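Transcriptional regulator, TetR family (Agrobacterium tumefaciens, PDB 3C2B) probably binds DNA at transcriptional control regions and regulates transcription as a TetR-type regulator. Local coordinates at residues V20-A24 / L41-C47; H92-F96 / R142-L146. All coordinates share one frame; numbering follows the deposited sequence.

Interaction 1: residues V20-A24 / L41-C47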
# COMPACT_ATOMS: atom_id res chain seq x y z
N VAL A 20 4.17 -16.48 25.31
CA VAL A 20 3.77 -17.35 24.19
C VAL A 20 3.49 -16.55 22.90
O VAL A 20 3.96 -16.89 21.80
CB VAL A 20 2.53 -18.22 24.59
CG1 VAL A 20 1.79 -18.78 23.36
CG2 VAL A 20 2.93 -19.37 25.56
N LEU A 21 2.71 -15.48 23.05
CA LEU A 21 2.39 -14.59 21.96
C LEU A 21 3.65 -13.93 21.38
O LEU A 21 3.71 -13.70 20.16
CB LEU A 21 1.34 -13.57 22.41
CG LEU A 21 -0.08 -14.14 22.61
CD1 LEU A 21 -1.01 -13.15 23.29
CD2 LEU A 21 -0.71 -14.69 21.30
N ASP A 22 4.64 -13.64 22.22
CA ASP A 22 5.96 -13.19 21.76
C ASP A 22 6.67 -14.21 20.85
O ASP A 22 7.34 -13.83 19.89
CB ASP A 22 6.87 -12.81 22.92
CG ASP A 22 6.71 -11.35 23.35
OD1 ASP A 22 6.20 -10.50 22.57
OD2 ASP A 22 7.12 -11.05 24.49
N GLN A 23 6.53 -15.50 21.15
CA GLN A 23 7.07 -16.54 20.28
C GLN A 23 6.35 -16.59 18.94
O GLN A 23 6.97 -16.84 17.89
CB GLN A 23 7.01 -17.91 20.96
CG GLN A 23 8.10 -18.16 22.01
CD GLN A 23 9.46 -17.60 21.61
OE1 GLN A 23 10.09 -16.88 22.38
NE2 GLN A 23 9.92 -17.93 20.40
N ALA A 24 5.03 -16.36 18.99
CA ALA A 24 4.18 -16.45 17.81
C ALA A 24 4.44 -15.27 16.86
O ALA A 24 4.52 -15.46 15.63
CB ALA A 24 2.71 -16.55 18.20
N LEU A 41 4.54 -23.45 16.97
CA LEU A 41 4.40 -22.65 18.19
C LEU A 41 4.38 -23.48 19.49
O LEU A 41 4.78 -22.98 20.55
CB LEU A 41 3.17 -21.74 18.08
CG LEU A 41 3.04 -20.57 19.07
CD1 LEU A 41 2.43 -21.02 20.41
CD2 LEU A 41 4.39 -19.84 19.28
N ALA A 42 3.94 -24.73 19.42
CA ALA A 42 4.12 -25.65 20.56
C ALA A 42 5.61 -25.85 20.86
O ALA A 42 6.03 -25.78 22.02
CB ALA A 42 3.42 -26.98 20.33
N ARG A 43 6.40 -26.07 19.79
CA ARG A 43 7.85 -26.26 19.87
C ARG A 43 8.56 -25.01 20.38
O ARG A 43 9.34 -25.10 21.33
CB ARG A 43 8.45 -26.64 18.50
CG ARG A 43 8.13 -28.04 17.93
CD ARG A 43 8.58 -28.10 16.44
NE ARG A 43 7.92 -29.13 15.62
CZ ARG A 43 8.25 -30.43 15.57
NH1 ARG A 43 9.23 -30.91 16.34
NH2 ARG A 43 7.59 -31.26 14.77
N ALA A 44 8.30 -23.86 19.74
CA ALA A 44 8.91 -22.57 20.09
C ALA A 44 8.66 -22.09 21.55
O ALA A 44 9.59 -21.62 22.23
CB ALA A 44 8.48 -21.50 19.09
N ALA A 45 7.42 -22.24 22.03
CA ALA A 45 7.02 -21.70 23.34
C ALA A 45 6.82 -22.72 24.47
O ALA A 45 6.39 -22.34 25.57
CB ALA A 45 5.76 -20.85 23.19
N ASN A 46 7.14 -23.99 24.22
CA ASN A 46 6.99 -25.04 25.25
C ASN A 46 5.56 -25.20 25.78
O ASN A 46 5.35 -25.35 26.99
CB ASN A 46 7.94 -24.79 26.42
CG ASN A 46 9.38 -24.87 26.02
OD1 ASN A 46 9.75 -25.66 25.14
ND2 ASN A 46 10.23 -24.08 26.67
N CYS A 47 4.58 -25.13 24.88
CA CYS A 47 3.20 -25.33 25.30
C CYS A 47 2.50 -26.48 24.55
O CYS A 47 3.05 -27.07 23.61
CB CYS A 47 2.39 -24.01 25.29
SG CYS A 47 2.00 -23.32 23.69
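Val-20 meets segment 41-47 with both of its methyl groups. CG1 lies anti to the backbone N (chi1 161°) and reaches CD1 of Leu-41 at 3.8 Å, the two side chains crossing at about a right angle. CG2 takes the other direction, to CB of Ala-45 at 4.0 Å, with SG of Cys-47 at the margin of contact. Trp-55 of helix 49-56 also touches Val-20. Gln-23 comes next on this side of its helix and points at the partner. Its chain bends at chi2 (-40°), and the aliphatic part does most of the packing. CB sits 3.7 Å from Leu-41 CD2, and CG sits 3.8 Å from Ala-45 CB. The amide end lies over Ala-44, with NE2 4.1 Å from Ala-44 CB.

Helix 38-45 is the first helix of the predicted helix-turn-helix, 37-56, and the contact sets it against helix 15-31 in the TetR-type DNA-binding domain. The short axes run 9.2 Å apart at an angle of 121°. Ala-44 and Ala-45 face Gln-23, and Ala-24 faces Leu-41. Asn-46, with positive phi, leads the chain out of the helix into the turn. Arg-16, one turn before Val-20, donates a hydrogen bond from NH1 to Ala-45 O.

Ala-24 closes the segment against Leu-41. CD2 of Leu-41 lies 3.8 Å from Ala-24 CB and 3.6 Å from Ala-24 N. That nitrogen is already hydrogen-bonded to Val-20 O, and the methyl packs against the helix backbone. On its other flanks Ala-24 touches Met-66 of helix 59-71 and Leu-36.

Interaction 2: residues H92-F96 / R142-L146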
# COMPACT_ATOMS: atom_id res chain seq x y z
N HIS A 92 6.32 19.47 14.02
CA HIS A 92 5.43 18.36 14.42
C HIS A 92 5.00 17.50 13.24
O HIS A 92 4.87 16.26 13.34
CB HIS A 92 4.18 18.90 15.09
CG HIS A 92 4.39 19.36 16.50
ND1 HIS A 92 5.15 18.65 17.40
CD2 HIS A 92 3.89 20.42 17.19
CE1 HIS A 92 5.12 19.26 18.58
NE2 HIS A 92 4.35 20.33 18.48
N LEU A 93 4.73 18.14 12.12
CA LEU A 93 4.30 17.39 10.94
C LEU A 93 5.43 16.57 10.36
O LEU A 93 5.20 15.46 9.93
CB LEU A 93 3.71 18.28 9.89
CG LEU A 93 2.35 18.93 10.19
CD1 LEU A 93 2.08 19.99 9.14
CD2 LEU A 93 1.18 17.90 10.26
N GLU A 94 6.67 17.09 10.37
CA GLU A 94 7.78 16.26 9.93
C GLU A 94 8.01 15.06 10.87
O GLU A 94 8.27 13.96 10.40
CB GLU A 94 9.08 17.06 9.83
CG GLU A 94 9.05 18.11 8.71
CD GLU A 94 10.42 18.77 8.48
OE1 GLU A 94 11.47 18.09 8.58
OE2 GLU A 94 10.44 19.98 8.20
N VAL A 95 7.97 15.30 12.19
CA VAL A 95 8.18 14.22 13.15
C VAL A 95 7.09 13.14 12.97
O VAL A 95 7.37 11.95 12.93
CB VAL A 95 8.30 14.74 14.61
CG1 VAL A 95 8.35 13.57 15.62
CG2 VAL A 95 9.54 15.67 14.76
N PHE A 96 5.85 13.61 12.81
CA PHE A 96 4.78 12.70 12.50
C PHE A 96 5.10 11.81 11.25
O PHE A 96 5.03 10.57 11.29
CB PHE A 96 3.47 13.45 12.28
CG PHE A 96 2.41 12.54 11.82
CD1 PHE A 96 1.68 11.78 12.76
CD2 PHE A 96 2.18 12.35 10.44
CE1 PHE A 96 0.71 10.85 12.34
CE2 PHE A 96 1.21 11.40 10.01
CZ PHE A 96 0.48 10.64 10.98
N ARG A 142 -3.22 11.11 16.33
CA ARG A 142 -2.09 12.03 16.29
C ARG A 142 -2.25 13.01 15.11
O ARG A 142 -2.29 14.22 15.30
CB ARG A 142 -0.78 11.26 16.15
CG ARG A 142 0.44 11.90 16.77
CD ARG A 142 0.75 13.24 16.15
NE ARG A 142 0.87 14.29 17.16
CZ ARG A 142 2.01 14.79 17.64
NH1 ARG A 142 2.00 15.75 18.55
NH2 ARG A 142 3.17 14.32 17.20
N ALA A 143 -2.41 12.47 13.91
CA ALA A 143 -2.42 13.23 12.69
C ALA A 143 -3.57 14.23 12.65
O ALA A 143 -3.34 15.40 12.32
CB ALA A 143 -2.44 12.29 11.48
N ARG A 144 -4.77 13.79 13.04
CA ARG A 144 -5.96 14.65 13.08
C ARG A 144 -5.81 15.74 14.12
O ARG A 144 -6.20 16.88 13.87
CB ARG A 144 -7.23 13.86 13.41
CG ARG A 144 -7.54 12.70 12.50
CD ARG A 144 -8.93 12.15 12.88
NE ARG A 144 -8.91 10.71 13.11
CZ ARG A 144 -9.04 9.78 12.16
NH1 ARG A 144 -9.21 10.09 10.88
NH2 ARG A 144 -8.99 8.51 12.51
N GLY A 145 -5.26 15.37 15.28
CA GLY A 145 -4.95 16.33 16.35
C GLY A 145 -4.05 17.46 15.87
O GLY A 145 -4.33 18.63 16.06
N LEU A 146 -2.98 17.09 15.19
CA LEU A 146 -2.05 18.01 14.53
C LEU A 146 -2.69 18.90 13.45
O LEU A 146 -2.46 20.09 13.39
CB LEU A 146 -0.96 17.18 13.90
CG LEU A 146 0.48 17.55 14.11
CD1 LEU A 146 0.71 18.10 15.51
CD2 LEU A 146 1.37 16.31 13.83
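Leu-146 has the most surface buried here and packs against three residues of segment 92-96. The contact joins helices 86-104 and 137-152 in the all-helical C-terminal domain of the TetR fold. The two short segments run nearly antiparallel, at 167°, with axes 10.8 Å apart. Leu-146 CD2 points between the turns of the opposite helix. It lies 3.5 Å from His-92 O, 3.9 Å from Leu-93 CD2 and about as far from Phe-96 CB. The carbonyl oxygen it touches accepts a hydrogen bond from Phe-96 N within its own helix, and the methyl makes only van der Waals contact with it. CD1 goes to His-92, 3.6 Å from its CB, and the two side chains cross at about a right angle. The same methyl also covers one face of the Arg-142 guanidinium, offset toward the rim of that group.

Phe-96 has the next largest buried surface. Its CG is anti to the backbone N (chi1 174°), which carries the ring across to the partner helix. There it passes Arg-142, the two side chains running in opposite directions, and Phe-96 CD1 meets Arg-142 CD at 3.8 Å. It is the arginine's alkyl chain that meets the ring; the ring and guanidinium planes are 62° apart. Tyr-165 and Ile-172 of helix 161-173 also touch the ring.

Arg-142 bends at chi2 and chi3, and its guanidinium turns toward His-92. His-92 ND1 and Arg-142 NH1 stay 4.4 Å apart and are not bonded. At the far end of the Phe-96 ring, CZ presses on the methyl CB of Ala-143 at 3.4 Å.

How the interactions relate
Interaction 1 and interaction 2 share no helix. They lie on opposite sides of the chain's centre, with their own centres 37 Å apart and nearest atoms about 24 Å apart. Interaction 1 belongs to the N-terminal, probably DNA-binding end and is partly buried. Interaction 2 lies nearer the middle of the chain and is more deeply buried. Both are helix pairs held across the segments by packing. The 20-24/41-47 pair crosses steeply, and it is mostly aliphatic, with a glutamine amide and a cysteine sulfur at its margin. The 92-96/142-146 pair is nearly antiparallel and more widely spaced, and it takes in a phenyl ring, a histidine and the alkyl chain of an arginine.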